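Local atomic coordinates of periplasmic iron-binding protein (Synechocystis sp., PDB entry 2VP1), a protein that binds ferric iron in the periplasm, probably as a substrate-binding subunit of an ABC transporter that imports Fe(3+). Residues S41-T46 / F84-G89; R177-G182 / D322-S327; F294-N299 / G306-P311. All blocks are in the same frame, centred on the assembly; numbering follows the deposited sequence.

Contact 1: S41-T46 / F84-G89; sequences SRHYNT and FTVDAG. With FE (Fe (III) ion), chain C.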
loop_
_atom_site.group_PDB
_atom_site.type_symbol
_atom_site.label_atom_id
_atom_site.label_comp_id
_atom_site.label_asym_id
_atom_site.label_seq_id
_atom_site.Cartn_x
_atom_site.Cartn_y
_atom_site.Cartn_z
ATOM N N SER A 41 8.731 -4.357 6.226
ATOM C CA SER A 41 8.009 -3.134 6.582
ATOM C C SER A 41 6.497 -3.383 6.670
ATOM O O SER A 41 5.742 -2.451 6.934
ATOM C CB SER A 41 8.327 -1.979 5.627
ATOM O OG SER A 41 7.459 -1.974 4.494
ATOM N N ARG A 42 6.056 -4.624 6.451
ATOM C CA ARG A 42 4.652 -4.980 6.694
ATOM C C ARG A 42 4.269 -4.795 8.175
ATOM O O ARG A 42 5.130 -4.827 9.053
ATOM C CB ARG A 42 4.343 -6.408 6.219
ATOM C CG ARG A 42 4.127 -6.523 4.716
ATOM C CD ARG A 42 3.782 -7.927 4.319
ATOM N NE ARG A 42 2.405 -8.272 4.659
ATOM C CZ ARG A 42 1.394 -8.298 3.791
ATOM N NH1 ARG A 42 1.604 -8.000 2.517
ATOM N NH2 ARG A 42 0.169 -8.627 4.190
ATOM N N HIS A 43 2.987 -4.593 8.446
ATOM C CA HIS A 43 2.537 -4.236 9.795
ATOM C C HIS A 43 1.198 -4.887 10.163
ATOM O O HIS A 43 0.276 -4.219 10.635
ATOM C CB HIS A 43 2.412 -2.709 9.919
ATOM C CG HIS A 43 1.811 -2.056 8.712
ATOM N ND1 HIS A 43 2.563 -1.356 7.796
ATOM C CD2 HIS A 43 0.541 -2.030 8.248
ATOM C CE1 HIS A 43 1.782 -0.909 6.828
ATOM N NE2 HIS A 43 0.549 -1.302 7.078
ATOM N N TYR A 44 1.093 -6.189 9.941
ATOM C CA TYR A 44 -0.147 -6.898 10.180
ATOM C C TYR A 44 0.141 -8.071 11.076
ATOM O O TYR A 44 0.895 -8.963 10.703
ATOM C CB TYR A 44 -0.764 -7.360 8.861
ATOM C CG TYR A 44 -0.757 -6.277 7.826
ATOM C CD1 TYR A 44 -1.643 -5.196 7.916
ATOM C CD2 TYR A 44 0.163 -6.300 6.775
ATOM C CE1 TYR A 44 -1.623 -4.169 6.964
ATOM C CE2 TYR A 44 0.197 -5.280 5.826
ATOM C CZ TYR A 44 -0.706 -4.224 5.923
ATOM O OH TYR A 44 -0.689 -3.227 4.980
ATOM N N ASN A 45 -0.439 -8.045 12.272
ATOM C CA ASN A 45 -0.265 -9.118 13.247
ATOM C C ASN A 45 -0.667 -10.509 12.733
ATOM O O ASN A 45 -0.076 -11.503 13.136
ATOM C CB ASN A 45 -0.919 -8.770 14.593
ATOM C CG ASN A 45 -0.040 -7.834 15.445
ATOM O OD1 ASN A 45 1.184 -7.849 15.332
ATOM N ND2 ASN A 45 -0.664 -7.028 16.298
ATOM N N THR A 46 -1.622 -10.575 11.804
ATOM C CA THR A 46 -2.018 -11.854 11.212
ATOM C C THR A 46 -0.951 -12.411 10.252
ATOM O O THR A 46 -1.089 -13.539 9.737
ATOM C CB THR A 46 -3.370 -11.753 10.471
ATOM O OG1 THR A 46 -3.229 -10.887 9.337
ATOM C CG2 THR A 46 -4.499 -11.265 11.412
ATOM N N PHE A 84 10.731 -7.346 2.224
ATOM C CA PHE A 84 9.298 -7.417 1.990
ATOM C C PHE A 84 8.692 -6.069 2.389
ATOM O O PHE A 84 8.686 -5.711 3.577
ATOM C CB PHE A 84 8.714 -8.527 2.862
ATOM C CG PHE A 84 7.384 -9.042 2.402
ATOM C CD1 PHE A 84 6.734 -8.490 1.311
ATOM C CD2 PHE A 84 6.765 -10.085 3.087
ATOM C CE1 PHE A 84 5.506 -8.982 0.896
ATOM C CE2 PHE A 84 5.532 -10.573 2.674
ATOM C CZ PHE A 84 4.906 -10.017 1.580
ATOM N N THR A 85 8.207 -5.315 1.406
ATOM C CA THR A 85 7.677 -3.970 1.674
ATOM C C THR A 85 6.174 -3.932 1.426
ATOM O O THR A 85 5.582 -4.941 1.042
ATOM C CB THR A 85 8.403 -2.857 0.831
ATOM O OG1 THR A 85 7.922 -2.858 -0.520
ATOM C CG2 THR A 85 9.923 -3.036 0.854
ATOM N N VAL A 86 5.556 -2.786 1.673
ATOM C CA VAL A 86 4.148 -2.585 1.316
ATOM C C VAL A 86 4.026 -1.503 0.266
ATOM O O VAL A 86 2.969 -0.926 0.090
ATOM C CB VAL A 86 3.244 -2.212 2.520
ATOM C CG1 VAL A 86 3.036 -3.396 3.417
ATOM C CG2 VAL A 86 3.799 -1.013 3.291
ATOM N N ASP A 87 5.112 -1.240 -0.447
ATOM C CA ASP A 87 5.137 -0.128 -1.377
ATOM C C ASP A 87 6.074 -0.380 -2.542
ATOM O O ASP A 87 7.269 -0.587 -2.357
ATOM C CB ASP A 87 5.553 1.144 -0.642
ATOM C CG ASP A 87 5.900 2.274 -1.581
ATOM O OD1 ASP A 87 5.114 2.559 -2.505
ATOM O OD2 ASP A 87 6.961 2.890 -1.391
ATOM N N ALA A 88 5.523 -0.337 -3.749
ATOM C CA ALA A 88 6.300 -0.492 -4.972
ATOM C C ALA A 88 7.372 0.592 -5.105
ATOM O O ALA A 88 8.417 0.354 -5.731
ATOM C CB ALA A 88 5.375 -0.472 -6.186
ATOM N N GLY A 89 7.114 1.776 -4.540
ATOM C CA GLY A 89 8.086 2.866 -4.574
ATOM C C GLY A 89 9.396 2.490 -3.895
ATOM O O GLY A 89 10.485 2.613 -4.477
HETATM FE FE FE C . -0.962 -1.337 5.536
#

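Contact 2: R177-G182 / D322-S327; sequences RIAIHG and DPLNVS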
loop_
_atom_site.group_PDB
_atom_site.type_symbol
_atom_site.label_atom_id
_atom_site.label_comp_id
_atom_site.label_asym_id
_atom_site.label_seq_id
_atom_site.Cartn_x
_atom_site.Cartn_y
_atom_site.Cartn_z
ATOM N N ARG A 177 0.557 11.189 -8.770
ATOM C CA ARG A 177 -0.050 12.449 -9.193
ATOM C C ARG A 177 0.914 13.329 -9.978
ATOM O O ARG A 177 0.522 13.879 -11.004
ATOM C CB ARG A 177 -0.711 13.191 -8.010
ATOM C CG ARG A 177 -2.219 12.856 -7.840
ATOM C CD ARG A 177 -2.439 11.349 -7.813
ATOM N NE ARG A 177 -3.606 10.923 -8.563
ATOM C CZ ARG A 177 -3.789 9.683 -9.007
ATOM N NH1 ARG A 177 -4.881 9.367 -9.679
ATOM N NH2 ARG A 177 -2.879 8.754 -8.789
ATOM N N ILE A 178 2.168 13.436 -9.518
ATOM C CA ILE A 178 3.189 14.211 -10.242
ATOM C C ILE A 178 3.466 13.570 -11.606
ATOM O O ILE A 178 3.557 14.261 -12.624
ATOM C CB ILE A 178 4.546 14.348 -9.472
ATOM C CG1 ILE A 178 4.365 14.992 -8.095
ATOM C CG2 ILE A 178 5.566 15.146 -10.307
ATOM C CD1 ILE A 178 5.632 14.970 -7.214
ATOM N N ALA A 179 3.607 12.249 -11.619
ATOM C CA ALA A 179 3.796 11.512 -12.864
ATOM C C ALA A 179 2.738 11.895 -13.903
ATOM O O ALA A 179 3.057 12.136 -15.052
ATOM C CB ALA A 179 3.784 9.989 -12.598
ATOM N N ILE A 180 1.495 11.997 -13.453
ATOM C CA ILE A 180 0.309 12.031 -14.305
ATOM C C ILE A 180 -0.122 13.459 -14.672
ATOM O O ILE A 180 -0.606 13.686 -15.773
ATOM C CB ILE A 180 -0.848 11.248 -13.602
ATOM C CG1 ILE A 180 -0.601 9.748 -13.700
ATOM C CG2 ILE A 180 -2.186 11.523 -14.213
ATOM C CD1 ILE A 180 -1.229 8.926 -12.546
ATOM N N HIS A 181 0.063 14.405 -13.746
ATOM C CA HIS A 181 -0.450 15.776 -13.874
ATOM C C HIS A 181 0.659 16.812 -13.950
ATOM O O HIS A 181 0.427 17.957 -14.349
ATOM C CB HIS A 181 -1.358 16.135 -12.688
ATOM C CG HIS A 181 -2.559 15.249 -12.543
ATOM N ND1 HIS A 181 -3.296 14.800 -13.623
ATOM C CD2 HIS A 181 -3.159 14.739 -11.442
ATOM C CE1 HIS A 181 -4.290 14.043 -13.191
ATOM N NE2 HIS A 181 -4.234 13.998 -11.871
ATOM N N GLY A 182 1.861 16.415 -13.550
ATOM C CA GLY A 182 2.977 17.343 -13.438
ATOM C C GLY A 182 3.001 17.960 -12.054
ATOM O O GLY A 182 2.037 17.838 -11.285
ATOM N N ASP A 322 -5.598 2.294 -11.739
ATOM C CA ASP A 322 -4.824 3.140 -12.644
ATOM C C ASP A 322 -3.707 2.342 -13.368
ATOM O O ASP A 322 -2.938 1.611 -12.727
ATOM C CB ASP A 322 -4.239 4.290 -11.815
ATOM C CG ASP A 322 -3.472 5.304 -12.643
ATOM O OD1 ASP A 322 -2.441 4.949 -13.247
ATOM O OD2 ASP A 322 -3.883 6.479 -12.665
ATOM N N PRO A 323 -3.605 2.484 -14.705
ATOM C CA PRO A 323 -2.603 1.729 -15.494
ATOM C C PRO A 323 -1.125 2.042 -15.172
ATOM O O PRO A 323 -0.261 1.174 -15.344
ATOM C CB PRO A 323 -2.911 2.142 -16.940
ATOM C CG PRO A 323 -3.578 3.507 -16.806
ATOM C CD PRO A 323 -4.423 3.363 -15.562
ATOM N N LEU A 324 -0.848 3.259 -14.702
ATOM C CA LEU A 324 0.528 3.709 -14.451
ATOM C C LEU A 324 1.499 2.600 -14.044
ATOM O O LEU A 324 1.258 1.886 -13.069
ATOM C CB LEU A 324 0.558 4.814 -13.379
ATOM C CG LEU A 324 1.821 5.688 -13.402
ATOM C CD1 LEU A 324 1.839 6.581 -14.647
ATOM C CD2 LEU A 324 1.964 6.511 -12.137
ATOM N N ASN A 325 2.596 2.469 -14.781
ATOM C CA ASN A 325 3.688 1.608 -14.359
ATOM C C ASN A 325 4.153 2.007 -12.970
ATOM O O ASN A 325 4.485 3.172 -12.730
ATOM C CB ASN A 325 4.867 1.688 -15.327
ATOM C CG ASN A 325 5.830 0.517 -15.176
ATOM O OD1 ASN A 325 5.896 -0.328 -16.053
ATOM N ND2 ASN A 325 6.572 0.458 -14.065
ATOM N N VAL A 326 4.194 1.029 -12.070
ATOM C CA VAL A 326 4.529 1.281 -10.665
ATOM C C VAL A 326 5.985 1.743 -10.454
ATOM O O VAL A 326 6.380 2.108 -9.341
ATOM C CB VAL A 326 4.206 0.055 -9.755
ATOM C CG1 VAL A 326 2.704 -0.270 -9.776
ATOM C CG2 VAL A 326 5.056 -1.167 -10.136
ATOM N N SER A 327 6.784 1.739 -11.511
ATOM C CA SER A 327 8.129 2.270 -11.385
ATOM C C SER A 327 8.081 3.771 -11.141
ATOM O O SER A 327 8.946 4.315 -10.452
ATOM C CB SER A 327 8.979 1.955 -12.611
ATOM O OG SER A 327 8.557 2.739 -13.698
#

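Contact 3: F294-N299 / G306-P311; sequences FAEGNN and GVPIDP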
loop_
_atom_site.group_PDB
_atom_site.type_symbol
_atom_site.label_atom_id
_atom_site.label_comp_id
_atom_site.label_asym_id
_atom_site.label_seq_id
_atom_site.Cartn_x
_atom_site.Cartn_y
_atom_site.Cartn_z
ATOM N N PHE A 294 -3.490 -13.733 2.076
ATOM C CA PHE A 294 -3.521 -12.327 1.725
ATOM C C PHE A 294 -4.938 -11.917 1.354
ATOM O O PHE A 294 -5.397 -10.836 1.750
ATOM C CB PHE A 294 -2.589 -12.021 0.557
ATOM C CG PHE A 294 -1.117 -12.119 0.884
ATOM C CD1 PHE A 294 -0.289 -12.985 0.157
ATOM C CD2 PHE A 294 -0.553 -11.334 1.889
ATOM C CE1 PHE A 294 1.072 -13.082 0.432
ATOM C CE2 PHE A 294 0.811 -11.420 2.174
ATOM C CZ PHE A 294 1.623 -12.303 1.442
ATOM N N ALA A 295 -5.628 -12.787 0.606
ATOM C CA ALA A 295 -7.012 -12.544 0.170
ATOM C C ALA A 295 -8.052 -12.478 1.305
ATOM O O ALA A 295 -8.842 -11.535 1.373
ATOM C CB ALA A 295 -7.426 -13.577 -0.868
ATOM N N GLU A 296 -8.043 -13.475 2.190
ATOM C CA GLU A 296 -9.118 -13.665 3.176
ATOM C C GLU A 296 -8.656 -13.543 4.640
ATOM O O GLU A 296 -9.426 -13.794 5.575
ATOM C CB GLU A 296 -9.825 -15.013 2.926
ATOM C CG GLU A 296 -10.445 -15.135 1.510
ATOM C CD GLU A 296 -10.934 -16.542 1.156
ATOM O OE1 GLU A 296 -11.514 -17.222 2.028
ATOM O OE2 GLU A 296 -10.745 -16.959 -0.009
ATOM N N GLY A 297 -7.396 -13.159 4.832
ATOM C CA GLY A 297 -6.833 -12.945 6.162
ATOM C C GLY A 297 -6.399 -11.503 6.343
ATOM O O GLY A 297 -6.489 -10.964 7.438
ATOM N N ASN A 298 -5.908 -10.871 5.281
ATOM C CA ASN A 298 -5.585 -9.445 5.353
ATOM C C ASN A 298 -6.354 -8.600 4.338
ATOM O O ASN A 298 -6.135 -7.383 4.237
ATOM C CB ASN A 298 -4.081 -9.194 5.245
ATOM C CG ASN A 298 -3.676 -7.861 5.846
ATOM O OD1 ASN A 298 -4.103 -7.511 6.947
ATOM N ND2 ASN A 298 -2.853 -7.108 5.124
ATOM N N ASN A 299 -7.246 -9.261 3.596
ATOM C CA ASN A 299 -8.212 -8.598 2.718
ATOM C C ASN A 299 -7.601 -7.753 1.605
ATOM O O ASN A 299 -8.232 -6.811 1.116
ATOM C CB ASN A 299 -9.174 -7.741 3.531
ATOM C CG ASN A 299 -9.807 -8.498 4.649
ATOM O OD1 ASN A 299 -10.640 -9.373 4.414
ATOM N ND2 ASN A 299 -9.428 -8.166 5.886
ATOM N N GLY A 306 -6.243 -18.399 -9.673
ATOM C CA GLY A 306 -6.506 -19.604 -8.879
ATOM C C GLY A 306 -7.098 -19.315 -7.507
ATOM O O GLY A 306 -7.532 -20.237 -6.800
ATOM N N VAL A 307 -7.105 -18.037 -7.125
ATOM C CA VAL A 307 -7.722 -17.621 -5.862
ATOM C C VAL A 307 -8.662 -16.438 -6.053
ATOM O O VAL A 307 -8.312 -15.445 -6.692
ATOM C CB VAL A 307 -6.676 -17.394 -4.714
ATOM C CG1 VAL A 307 -5.378 -16.909 -5.270
ATOM C CG2 VAL A 307 -7.194 -16.417 -3.651
ATOM N N PRO A 308 -9.891 -16.579 -5.538
ATOM C CA PRO A 308 -10.879 -15.506 -5.569
ATOM C C PRO A 308 -10.567 -14.366 -4.605
ATOM O O PRO A 308 -9.948 -14.575 -3.561
ATOM C CB PRO A 308 -12.172 -16.213 -5.134
ATOM C CG PRO A 308 -11.702 -17.373 -4.295
ATOM C CD PRO A 308 -10.423 -17.816 -4.929
ATOM N N ILE A 309 -11.005 -13.172 -4.984
ATOM C CA ILE A 309 -11.078 -12.014 -4.105
ATOM C C ILE A 309 -12.108 -12.316 -3.018
ATOM O O ILE A 309 -13.127 -12.941 -3.307
ATOM C CB ILE A 309 -11.498 -10.768 -4.937
ATOM C CG1 ILE A 309 -10.349 -10.351 -5.869
ATOM C CG2 ILE A 309 -11.958 -9.604 -4.053
ATOM C CD1 ILE A 309 -10.792 -9.956 -7.273
ATOM N N ASP A 310 -11.844 -11.883 -1.782
ATOM C CA ASP A 310 -12.775 -12.075 -0.667
ATOM C C ASP A 310 -14.158 -11.502 -1.004
ATOM O O ASP A 310 -14.241 -10.414 -1.587
ATOM C CB ASP A 310 -12.227 -11.446 0.615
ATOM C CG ASP A 310 -13.141 -11.669 1.823
ATOM O OD1 ASP A 310 -14.249 -11.085 1.870
ATOM O OD2 ASP A 310 -12.745 -12.418 2.734
ATOM N N PRO A 311 -15.243 -12.253 -0.673
ATOM C CA PRO A 311 -16.617 -11.817 -0.973
ATOM C C PRO A 311 -17.001 -10.451 -0.401
ATOM O O PRO A 311 -17.729 -9.695 -1.063
ATOM C CB PRO A 311 -17.483 -12.929 -0.373
ATOM C CG PRO A 311 -16.582 -14.137 -0.363
ATOM C CD PRO A 311 -15.219 -13.597 -0.061
HETATM O O HOH W 1 -9.537 -10.390 -0.872
#

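Contact 1: S41-T46 / F84-G89
Ser41 and Thr85 bring the two backbones closest, CA to CA 5.0 Å, where the loop after strand 35-40 passes the end of strand 82-85; the touching parts run 72° apart. One backbone bond joins them, from Ser41 N to Phe84 O at 3.0 Å, nearly straight. It carries on the parallel pairing of the two strands for one more step before the chains separate.

Beyond it Arg42 lies across Phe84. Arg42 CD sits over one face of the Phe84 ring, 3.7 Å from the centroid, in a CH-pi contact, while the guanidinium plane is tilted 33° from the ring. The bend at chi3 (76°) turns the guanidinium away from the line of the chain, and salt bridges to Asp47 and Glu300 hold it there; Tyr44 CE2 rests on one of its faces. Val86 points its two methyls at the loop. Val86 CG1 packs against Arg42 CG at 3.6 Å and approaches the phenol of Tyr44, whereas Val86 CG2 reaches His43 CE1 at 4.1 Å.

Val86 thus backs two ligands of the metal. His43 NE2 binds the iron at 2.2 Å and Tyr44 OH at 2.0 Å, with Arg129 a further polar partner of Tyr44. Tyr169, Tyr225 and Tyr226 complete the site: one histidine and four tyrosines around Fe(III), in the cleft of a periplasmic solute-binding protein.

Contact 2: R177-G182 / D322-S327
Ile180 and Leu324 face each other from backbones 8.3 Å apart at their CA atoms, the last turn of helix 168-181 meeting an irregular loop that leads to helix 327-331, so that the contact is made by side chains.

Leu324 enters from the loop: chi1 of -159° swings CG toward the helix, and chi2 (70°) then sets the two methyls against it. They divide the work: Leu324 CD2 touches Ala179 CB and Ile180 CD1, each at 4.0 Å, and Leu324 CD1 lies alongside Ile180 CG1 at 4.1 Å. Leu324 and Ile180 pass each other at a slant, and Ala179 offers its single methyl one residue earlier on the helix.

Ile180 CD1 also meets a polar neighbour, Asp322 OD2, at 3.6 Å, the two side chains arriving from opposite directions. This carboxylate is used on both oxygens. Asp322 OD1 accepts from Leu324 N at 2.7 Å in an Asx turn, the donor lying nearly along the C-O axis, and with this bond in place Asp322 and Leu324 both point toward the helix. OD2 forms a salt bridge with Arg257, against which the Ile180 side chain also rests. Arg177 extends from one turn earlier, but Arg177 NH1 stops 4.3 Å from Asp322 OD2, beyond a salt bridge; its firmer partner is Glu149, through NE. The arginine's charge would probably still add to the favourable field around the carboxylate.

The arrangement is surface packing of a helix C-terminus against an Asx-turn loop, joining helix 168-181, which carries the iron ligand Tyr169 near its start, to the C-terminal part of this solute-binding fold.

Contact 3: F294-N299 / G306-P311
The carboxylates of Glu296 and Asp310 stand almost perpendicular, their planes 78° apart, and what lies against Asp310 is the aliphatic part of the glutamate: Glu296 CG meets Asp310 OD2 at 3.8 Å. The amide of Asn299 runs beside the same carboxylate, pointing the same way with its plane turned by 76°. Asn299 OD1 and Asp310 OD2 are 4.1 Å apart, and Lys232 joins them, hydrogen-bonded to the amide oxygen and salt-bridged to the carboxylate; its positive charge probably eases the approach of the two oxygens.

The recognised motif here is the N-cap: Asp310 caps helix 311-314, its OD1 accepting from Val312 N, and packs against the end of helix 288-296. A chi1 of -178° extends the Asp310 carboxylate away from its own backbone N and in beside Glu296 and Asn299. Closer to the main chain, Asp310 CB lies 3.5 Å from Ala295 O. Asn299 also touches Tyr225, an iron ligand, which probably places this junction just behind the metal site.

Earlier in the loop, Ala295 CB packs on Val307 CG2 at 4.0 Å and on the carbonyl oxygen of Pro308 at 3.8 Å. The two backbones are linked through a water, which donates to Ala295 O at 2.6 Å and accepts from Asp310 N at 2.9 Å.

In the fold
From the N terminus, contact 1 comes first: it closes the loop from strand 35-40 through strand 56-61 and helix 64-74 to strand 82-85. Contact 2 then opens on helix 168-181 and closes only at 322-327, a loop of 139 residues that encloses contact 3, which closes the short connection through strand 301-302 between helix 288-296 and helix 311-314. Contacts 1 and 3 touch, their centres about 17 Å apart: Arg42 meets Phe294 and Asn298, while Tyr44 meets Asn298. Contacts 1 and 2 touch through Ala88 and Val326. Contact 1 thus touches both others, whereas contacts 2 and 3 stay about 14 Å apart at their nearest atoms.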